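Local coordinates for cytokinin riboside 5'-monophosphate phosphoribohydrolase (Corynebacterium glutamicum, PDB 5WQ3), which belongs to the SLOG clan of alpha/beta proteins and is built round a parallel, Rossmann-like sheet flanked by helices, at residues Ser126-Glu132 with Asp144-Arg150; Gly60-His65 with Met158-Tyr162. Residue numbers count along the deposited sequence, not the author numbering.

Interaction 1: residues Ser126-Glu132 with Asp144-Arg150; sequences SVGLGIE and DLGLNFR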
ATOM      1  N   SER C 126      50.695  26.928 -29.655  1.00 23.25           N
ATOM      2  CA  SER C 126      49.535  26.185 -30.060  1.00 25.65           C
ATOM      3  C   SER C 126      48.237  26.964 -29.845  1.00 24.78           C
ATOM      4  O   SER C 126      47.858  27.325 -28.715  1.00 23.79           O
ATOM      5  CB  SER C 126      49.473  24.907 -29.274  1.00 27.50           C
ATOM      6  OG  SER C 126      48.196  24.353 -29.381  1.00 31.00           O
ATOM      7  N   VAL C 127      47.533  27.173 -30.931  1.00 23.44           N
ATOM      8  CA  VAL C 127      46.355  28.060 -30.950  1.00 24.98           C
ATOM      9  C   VAL C 127      45.153  27.230 -31.310  1.00 24.52           C
ATOM     10  O   VAL C 127      45.254  26.376 -32.176  1.00 24.23           O
ATOM     11  CB  VAL C 127      46.481  29.178 -32.002  1.00 23.64           C
ATOM     12  CG1 VAL C 127      45.303  30.148 -31.913  1.00 23.36           C
ATOM     13  CG2 VAL C 127      47.816  29.876 -31.872  1.00 24.16           C
ATOM     14  N   GLY C 128      44.031  27.538 -30.653  1.00 24.80           N
ATOM     15  CA  GLY C 128      42.725  26.894 -30.888  1.00 24.42           C
ATOM     16  C   GLY C 128      41.618  27.930 -30.996  1.00 23.97           C
ATOM     17  O   GLY C 128      41.344  28.736 -30.037  1.00 22.03           O
ATOM     18  N   LEU C 129      40.950  27.928 -32.137  1.00 22.15           N
ATOM     19  CA  LEU C 129      39.865  28.890 -32.378  1.00 20.58           C
ATOM     20  C   LEU C 129      38.643  28.036 -32.493  1.00 23.93           C
ATOM     21  O   LEU C 129      38.381  27.456 -33.536  1.00 22.29           O
ATOM     22  CB  LEU C 129      40.083  29.706 -33.625  1.00 20.83           C
ATOM     23  CG  LEU C 129      41.473  30.337 -33.879  1.00 21.87           C
ATOM     24  CD1 LEU C 129      41.454  31.156 -35.157  1.00 21.19           C
ATOM     25  CD2 LEU C 129      41.964  31.215 -32.742  1.00 23.90           C
ATOM     26  N   GLY C 130      37.945  27.886 -31.360  1.00 26.51           N
ATOM     27  CA  GLY C 130      36.815  27.006 -31.302  1.00 25.76           C
ATOM     28  C   GLY C 130      35.528  27.583 -31.832  1.00 26.45           C
ATOM     29  O   GLY C 130      35.329  28.818 -31.896  1.00 24.45           O
ATOM     30  N   ILE C 131      34.612  26.678 -32.125  1.00 32.72           N
ATOM     31  CA  ILE C 131      33.261  27.021 -32.467  1.00 34.09           C
ATOM     32  C   ILE C 131      32.338  26.499 -31.369  1.00 37.44           C
ATOM     33  O   ILE C 131      32.461  25.371 -30.957  1.00 35.22           O
ATOM     34  CB  ILE C 131      32.922  26.427 -33.828  1.00 39.13           C
ATOM     35  CG1 ILE C 131      31.571  26.880 -34.291  1.00 40.20           C
ATOM     36  CG2 ILE C 131      32.963  24.931 -33.752  1.00 44.66           C
ATOM     37  CD1 ILE C 131      31.564  28.313 -34.708  1.00 42.35           C
ATOM     38  N   GLU C 132      31.464  27.341 -30.857  1.00 34.49           N
ATOM     39  CA  GLU C 132      30.635  26.934 -29.748  1.00 38.70           C
ATOM     40  C   GLU C 132      29.590  25.997 -30.253  1.00 36.43           C
ATOM     41  O   GLU C 132      28.857  26.323 -31.130  1.00 36.22           O
ATOM     42  CB  GLU C 132      30.073  28.101 -28.967  1.00 38.37           C
ATOM     43  CG  GLU C 132      28.745  28.587 -29.412  1.00 46.39           C
ATOM     44  CD  GLU C 132      28.282  29.789 -28.604  1.00 56.01           C
ATOM     45  OE1 GLU C 132      29.071  30.335 -27.816  1.00 50.24           O
ATOM     46  OE2 GLU C 132      27.130  30.173 -28.764  1.00 57.03           O
ATOM     47  N   ASP C 144      47.043  26.418 -26.088  0.50 34.96           N
ATOM     48  CA  ASP C 144      47.622  27.340 -25.144  0.50 30.71           C
ATOM     49  C   ASP C 144      47.219  28.796 -25.402  0.50 31.10           C
ATOM     50  O   ASP C 144      47.470  29.651 -24.543  0.50 27.87           O
ATOM     51  CB  ASP C 144      49.144  27.133 -25.081  0.50 30.06           C
ATOM     52  CG  ASP C 144      49.524  25.759 -24.518  0.50 30.44           C
ATOM     53  OD1 ASP C 144      48.649  25.077 -23.934  0.50 29.23           O
ATOM     54  OD2 ASP C 144      50.700  25.352 -24.653  0.50 29.80           O
ATOM     55  N   LEU C 145      46.629  29.102 -26.565  1.00 31.26           N
ATOM     56  CA  LEU C 145      45.964  30.405 -26.785  1.00 30.88           C
ATOM     57  C   LEU C 145      44.614  30.027 -27.421  1.00 34.04           C
ATOM     58  O   LEU C 145      44.559  29.619 -28.589  1.00 29.52           O
ATOM     59  CB  LEU C 145      46.783  31.361 -27.671  1.00 31.58           C
ATOM     60  CG  LEU C 145      46.210  32.704 -28.179  1.00 36.47           C
ATOM     61  CD1 LEU C 145      45.887  33.643 -27.025  1.00 40.05           C
ATOM     62  CD2 LEU C 145      47.117  33.466 -29.142  1.00 38.04           C
ATOM     63  N   GLY C 146      43.545  30.100 -26.622  1.00 30.20           N
ATOM     64  CA  GLY C 146      42.203  29.610 -27.030  1.00 30.54           C
ATOM     65  C   GLY C 146      41.281  30.779 -27.172  1.00 31.20           C
ATOM     66  O   GLY C 146      41.392  31.729 -26.422  1.00 30.85           O
ATOM     67  N   LEU C 147      40.459  30.804 -28.212  1.00 28.60           N
ATOM     68  CA  LEU C 147      39.333  31.714 -28.251  1.00 28.68           C
ATOM     69  C   LEU C 147      38.186  30.850 -28.699  1.00 27.21           C
ATOM     70  O   LEU C 147      38.355  29.810 -29.348  1.00 30.35           O
ATOM     71  CB  LEU C 147      39.484  32.833 -29.288  1.00 30.94           C
ATOM     72  CG  LEU C 147      40.446  33.985 -29.189  1.00 35.75           C
ATOM     73  CD1 LEU C 147      41.857  33.464 -29.081  1.00 43.21           C
ATOM     74  CD2 LEU C 147      40.312  34.841 -30.437  1.00 36.86           C
ATOM     75  N   ASN C 148      36.996  31.317 -28.391  0.50 26.79           N
ATOM     76  CA  ASN C 148      35.763  30.613 -28.698  0.50 27.76           C
ATOM     77  C   ASN C 148      34.771  31.517 -29.445  0.50 25.32           C
ATOM     78  O   ASN C 148      34.508  32.626 -29.028  0.50 28.87           O
ATOM     79  CB  ASN C 148      35.181  30.053 -27.383  0.50 26.46           C
ATOM     80  CG  ASN C 148      35.739  28.682 -27.051  0.50 25.96           C
ATOM     81  OD1 ASN C 148      36.016  27.865 -27.935  0.50 25.09           O
ATOM     82  ND2 ASN C 148      35.921  28.430 -25.794  0.50 28.16           N
ATOM     83  N   PHE C 149      34.234  31.031 -30.551  1.00 23.02           N
ATOM     84  CA  PHE C 149      33.406  31.830 -31.443  1.00 23.27           C
ATOM     85  C   PHE C 149      32.042  31.190 -31.543  1.00 27.47           C
ATOM     86  O   PHE C 149      31.895  29.977 -31.694  1.00 26.72           O
ATOM     87  CB  PHE C 149      33.992  31.894 -32.875  1.00 23.66           C
ATOM     88  CG  PHE C 149      35.292  32.634 -32.971  1.00 24.06           C
ATOM     89  CD1 PHE C 149      36.470  32.012 -32.695  1.00 24.37           C
ATOM     90  CD2 PHE C 149      35.318  33.991 -33.267  1.00 25.85           C
ATOM     91  CE1 PHE C 149      37.668  32.717 -32.735  1.00 27.45           C
ATOM     92  CE2 PHE C 149      36.497  34.699 -33.359  1.00 26.49           C
ATOM     93  CZ  PHE C 149      37.685  34.071 -33.081  1.00 25.79           C
ATOM     94  N   ARG C 150      31.041  32.018 -31.406  1.00 23.95           N
ATOM     95  CA  ARG C 150      29.689  31.670 -31.755  1.00 28.14           C
ATOM     96  C   ARG C 150      29.428  31.586 -33.293  1.00 25.43           C
ATOM     97  O   ARG C 150      28.620  30.801 -33.740  1.00 23.57           O
ATOM     98  CB  ARG C 150      28.782  32.734 -31.069  1.00 31.09           C
ATOM     99  CG  ARG C 150      27.467  33.021 -31.755  1.00 39.09           C
ATOM    100  CD  ARG C 150      26.561  31.876 -31.498  1.00 46.35           C
ATOM    101  NE  ARG C 150      25.155  32.178 -31.685  1.00 55.90           N
ATOM    102  CZ  ARG C 150      24.204  31.402 -31.183  1.00 58.44           C
ATOM    103  NH1 ARG C 150      24.561  30.328 -30.474  1.00 56.05           N
ATOM    104  NH2 ARG C 150      22.917  31.689 -31.375  1.00 54.56           N
TER
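Start with the backbone: these are two neighbouring parallel strands, their directions 20° apart and their axes 4.5 Å apart at closest, paired in register from Val127 with Leu145 to Ile131 with Phe149. The hydrogen bonds run zigzag. Ser126 O accepts from Leu145 N (3.0 Å) and also from Asp144 N (2.9 Å), so the pairing opens on a shared acceptor. Gly128 N then gives to Leu145 O (3.0 Å), Leu147 N to Gly128 O (2.9 Å), Gly130 N to Leu147 O (2.8 Å), Phe149 N to Gly130 O (2.8 Å) and Glu132 N to Phe149 O (2.8 Å). CA-H...O contacts such as Gly146 CA to Gly128 O (3.2 Å) fill in between.

Apolar side chains gather on one face, where Leu129 CD2 lies 4.3 Å from Leu147 CD1 and Leu129 CB 4.0 Å from Phe149 CE1; helices 46-64 and 152-162 cover this face. The other face carries Gly128, Gly146, Gly130 and the exposed Asn148.

Charge comes in at the C-terminal ends, where Glu132 OE2 and Arg150 NH1 form a salt bridge of 3.1 Å. Main-chain bonding thus holds strand 145-149, outermost in this chain's Rossmann-like sheet, in place, greasy packing seats it under the helices, and Arg150, through a second salt bridge to Glu223 of a neighbouring subunit, links its C-terminal end to that subunit.

Interaction 2: residues Gly60-His65 with Met158-Tyr162; sequences GFDALH and MFLKY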
ATOM      1  N   GLY C  60      38.603  38.859 -31.790  1.00 19.00           N
ATOM      2  CA  GLY C  60      39.485  37.995 -32.571  1.00 20.45           C
ATOM      3  C   GLY C  60      40.652  38.820 -33.145  1.00 20.43           C
ATOM      4  O   GLY C  60      41.830  38.426 -32.995  1.00 20.99           O
ATOM      5  N   PHE C  61      40.356  40.007 -33.700  1.00 20.22           N
ATOM      6  CA  PHE C  61      41.381  40.863 -34.325  1.00 20.11           C
ATOM      7  C   PHE C  61      42.341  41.341 -33.215  1.00 27.53           C
ATOM      8  O   PHE C  61      43.558  41.369 -33.377  1.00 23.22           O
ATOM      9  CB  PHE C  61      40.820  42.106 -35.088  1.00 21.71           C
ATOM     10  CG  PHE C  61      40.026  41.796 -36.342  1.00 21.64           C
ATOM     11  CD1 PHE C  61      39.963  40.493 -36.898  1.00 19.53           C
ATOM     12  CD2 PHE C  61      39.345  42.819 -36.982  1.00 21.18           C
ATOM     13  CE1 PHE C  61      39.233  40.252 -38.020  1.00 19.52           C
ATOM     14  CE2 PHE C  61      38.610  42.589 -38.130  1.00 22.05           C
ATOM     15  CZ  PHE C  61      38.551  41.280 -38.668  1.00 22.36           C
ATOM     16  N   ASP C  62      41.774  41.673 -32.060  1.00 29.98           N
ATOM     17  CA  ASP C  62      42.550  42.096 -30.932  1.00 29.37           C
ATOM     18  C   ASP C  62      43.496  41.045 -30.367  1.00 28.95           C
ATOM     19  O   ASP C  62      44.643  41.316 -30.156  1.00 31.21           O
ATOM     20  CB  ASP C  62      41.624  42.597 -29.827  1.00 31.91           C
ATOM     21  CG  ASP C  62      42.338  43.559 -28.930  1.00 33.38           C
ATOM     22  OD1 ASP C  62      42.851  44.573 -29.409  1.00 29.67           O
ATOM     23  OD2 ASP C  62      42.520  43.219 -27.786  1.00 39.59           O
ATOM     24  N   ALA C  63      43.010  39.851 -30.159  1.00 24.41           N
ATOM     25  CA  ALA C  63      43.784  38.771 -29.580  1.00 25.89           C
ATOM     26  C   ALA C  63      44.845  38.192 -30.541  1.00 26.51           C
ATOM     27  O   ALA C  63      45.819  37.614 -30.089  1.00 27.54           O
ATOM     28  CB  ALA C  63      42.849  37.649 -29.207  1.00 22.85           C
ATOM     29  N   LEU C  64      44.590  38.240 -31.842  1.00 23.11           N
ATOM     30  CA  LEU C  64      45.484  37.558 -32.816  1.00 23.42           C
ATOM     31  C   LEU C  64      46.330  38.550 -33.562  1.00 23.21           C
ATOM     32  O   LEU C  64      47.188  38.204 -34.393  1.00 23.75           O
ATOM     33  CB  LEU C  64      44.663  36.750 -33.805  1.00 23.24           C
ATOM     34  CG  LEU C  64      43.806  35.675 -33.176  1.00 24.79           C
ATOM     35  CD1 LEU C  64      42.906  34.978 -34.204  1.00 23.90           C
ATOM     36  CD2 LEU C  64      44.706  34.642 -32.535  1.00 25.52           C
ATOM     37  N   HIS C  65      46.149  39.831 -33.245  1.00 25.17           N
ATOM     38  CA  HIS C  65      46.833  40.864 -34.020  1.00 27.54           C
ATOM     39  C   HIS C  65      48.336  40.608 -34.037  1.00 26.46           C
ATOM     40  O   HIS C  65      49.004  40.772 -35.058  1.00 28.40           O
ATOM     41  CB  HIS C  65      46.630  42.260 -33.403  1.00 32.14           C
ATOM     42  CG  HIS C  65      47.346  43.314 -34.145  1.00 37.05           C
ATOM     43  ND1 HIS C  65      47.060  43.615 -35.466  1.00 38.04           N
ATOM     44  CD2 HIS C  65      48.390  44.103 -33.791  1.00 44.46           C
ATOM     45  CE1 HIS C  65      47.884  44.561 -35.890  1.00 42.84           C
ATOM     46  NE2 HIS C  65      48.701  44.873 -34.895  1.00 44.81           N
ATOM     47  N   MET C 158      39.371  34.331 -39.228  1.00 18.47           N
ATOM     48  CA  MET C 158      40.572  34.393 -38.425  1.00 18.75           C
ATOM     49  C   MET C 158      41.601  33.424 -38.988  1.00 18.87           C
ATOM     50  O   MET C 158      42.783  33.745 -38.989  1.00 20.08           O
ATOM     51  CB  MET C 158      40.294  34.029 -36.990  1.00 19.82           C
ATOM     52  CG  MET C 158      39.293  34.880 -36.202  1.00 20.04           C
ATOM     53  SD  MET C 158      39.613  36.591 -36.333  1.00 21.91           S
ATOM     54  CE  MET C 158      37.962  37.263 -36.034  1.00 25.36           C
ATOM     55  N   PHE C 159      41.171  32.275 -39.517  1.00 19.45           N
ATOM     56  CA  PHE C 159      42.151  31.311 -40.106  1.00 18.64           C
ATOM     57  C   PHE C 159      42.889  31.890 -41.304  1.00 20.91           C
ATOM     58  O   PHE C 159      44.111  31.699 -41.431  1.00 21.16           O
ATOM     59  CB  PHE C 159      41.485  30.003 -40.511  1.00 20.60           C
ATOM     60  CG  PHE C 159      40.901  29.203 -39.366  1.00 21.30           C
ATOM     61  CD1 PHE C 159      41.632  28.890 -38.269  1.00 23.10           C
ATOM     62  CD2 PHE C 159      39.598  28.748 -39.427  1.00 25.73           C
ATOM     63  CE1 PHE C 159      41.102  28.121 -37.246  1.00 27.21           C
ATOM     64  CE2 PHE C 159      39.052  27.953 -38.397  1.00 26.53           C
ATOM     65  CZ  PHE C 159      39.804  27.658 -37.295  1.00 25.52           C
ATOM     66  N   LEU C 160      42.175  32.642 -42.162  1.00 20.46           N
ATOM     67  CA  LEU C 160      42.746  33.214 -43.345  1.00 22.38           C
ATOM     68  C   LEU C 160      43.569  34.438 -43.020  1.00 23.39           C
ATOM     69  O   LEU C 160      44.576  34.693 -43.656  1.00 21.61           O
ATOM     70  CB  LEU C 160      41.669  33.604 -44.373  1.00 25.00           C
ATOM     71  CG  LEU C 160      40.994  32.416 -45.082  1.00 30.01           C
ATOM     72  CD1 LEU C 160      39.695  32.847 -45.780  1.00 32.72           C
ATOM     73  CD2 LEU C 160      42.003  31.787 -46.056  1.00 29.30           C
ATOM     74  N   LYS C 161      43.121  35.224 -42.061  1.00 22.77           N
ATOM     75  CA  LYS C 161      43.810  36.490 -41.764  1.00 19.78           C
ATOM     76  C   LYS C 161      45.120  36.280 -40.951  1.00 20.01           C
ATOM     77  O   LYS C 161      46.050  37.049 -41.128  1.00 19.53           O
ATOM     78  CB  LYS C 161      42.866  37.446 -40.969  1.00 21.63           C
ATOM     79  CG  LYS C 161      43.388  38.884 -40.894  1.00 21.19           C
ATOM     80  CD  LYS C 161      42.396  39.800 -40.187  1.00 26.76           C
ATOM     81  CE  LYS C 161      42.931  41.221 -40.128  1.00 28.00           C
ATOM     82  NZ  LYS C 161      42.103  42.066 -39.232  1.00 31.08           N
ATOM     83  N   TYR C 162      45.188  35.296 -40.053  1.00 18.33           N
ATOM     84  CA  TYR C 162      46.302  35.143 -39.128  1.00 18.87           C
ATOM     85  C   TYR C 162      47.108  33.894 -39.243  1.00 18.04           C
ATOM     86  O   TYR C 162      47.855  33.603 -38.366  1.00 20.10           O
ATOM     87  CB  TYR C 162      45.794  35.271 -37.697  1.00 22.84           C
ATOM     88  CG  TYR C 162      45.146  36.613 -37.470  1.00 22.48           C
ATOM     89  CD1 TYR C 162      45.912  37.749 -37.401  1.00 24.40           C
ATOM     90  CD2 TYR C 162      43.731  36.739 -37.394  1.00 23.63           C
ATOM     91  CE1 TYR C 162      45.324  39.017 -37.239  1.00 22.84           C
ATOM     92  CE2 TYR C 162      43.134  37.985 -37.233  1.00 19.80           C
ATOM     93  CZ  TYR C 162      43.940  39.109 -37.147  1.00 22.42           C
ATOM     94  OH  TYR C 162      43.371  40.326 -36.949  1.00 21.82           O
TER
HETATM   95  O   HOH W   1      44.685  42.445 -36.447  1.00 32.62           O
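Look first at Gly60, which offers a hollow on its helix: Met158 CE sits 3.9 Å from Gly60 CA, and a CB there would come within 2.5 Å of that methyl. Phe61 walls the hollow, its CE1 3.8 Å from Met158 CE, while Met158 SD stands at the ring edge, 5.1 Å from the centroid, in a Met-aromatic contact. One turn on, Leu64 reaches across, with its CD1 3.9 Å from Met158 CB.

Both segments lie at the C-terminal ends of helices packed on the same face of the Rossmann-like parallel sheet, 46-64 ahead of its first strand and 152-162 in the crossover between strands 145-149 and 166-168. The axes of the short segments come no closer than 11.2 Å and are inclined at 39°, which leaves room for rings.

Tyr162 is the big bump filling that room. Leu64 CB presses on its ring face, 3.7 Å from the centroid, as a CH-pi contact, and its OH end slides in beside Phe61, 3.3 Å from Phe61 CA. Over the face of the Phe61 ring lies the ammonium of extended Lys161, a cation-pi contact with NZ 3.3 Å from the centroid and only 4° off the normal; the same NZ donates to Tyr162 OH (3.1 Å). At the rim a water is hydrogen-bonded to Tyr162 OH at 2.5 Å and to His65 ND1 at 2.8 Å.

Coming from the N terminus, helix 46-64 supplies the first half of interaction 2, and the chain then builds strands 70-74 and 102-105 before laying down 126-131. A short connection with neither helix nor strand leads to 145-149, closing the small loop of interaction 1. Helix 152-162 follows directly and returns to the end of the first helix, closing the wider loop of interaction 2 around the smaller one. The two contacts touch: Leu129 and Phe149 pack on Met158, and Leu147 CD2 reaches Gly60 CA at 3.9 Å. Together they tie strand 145-149 and its neighbour 126-131 to the two helices packed on one face of the sheet.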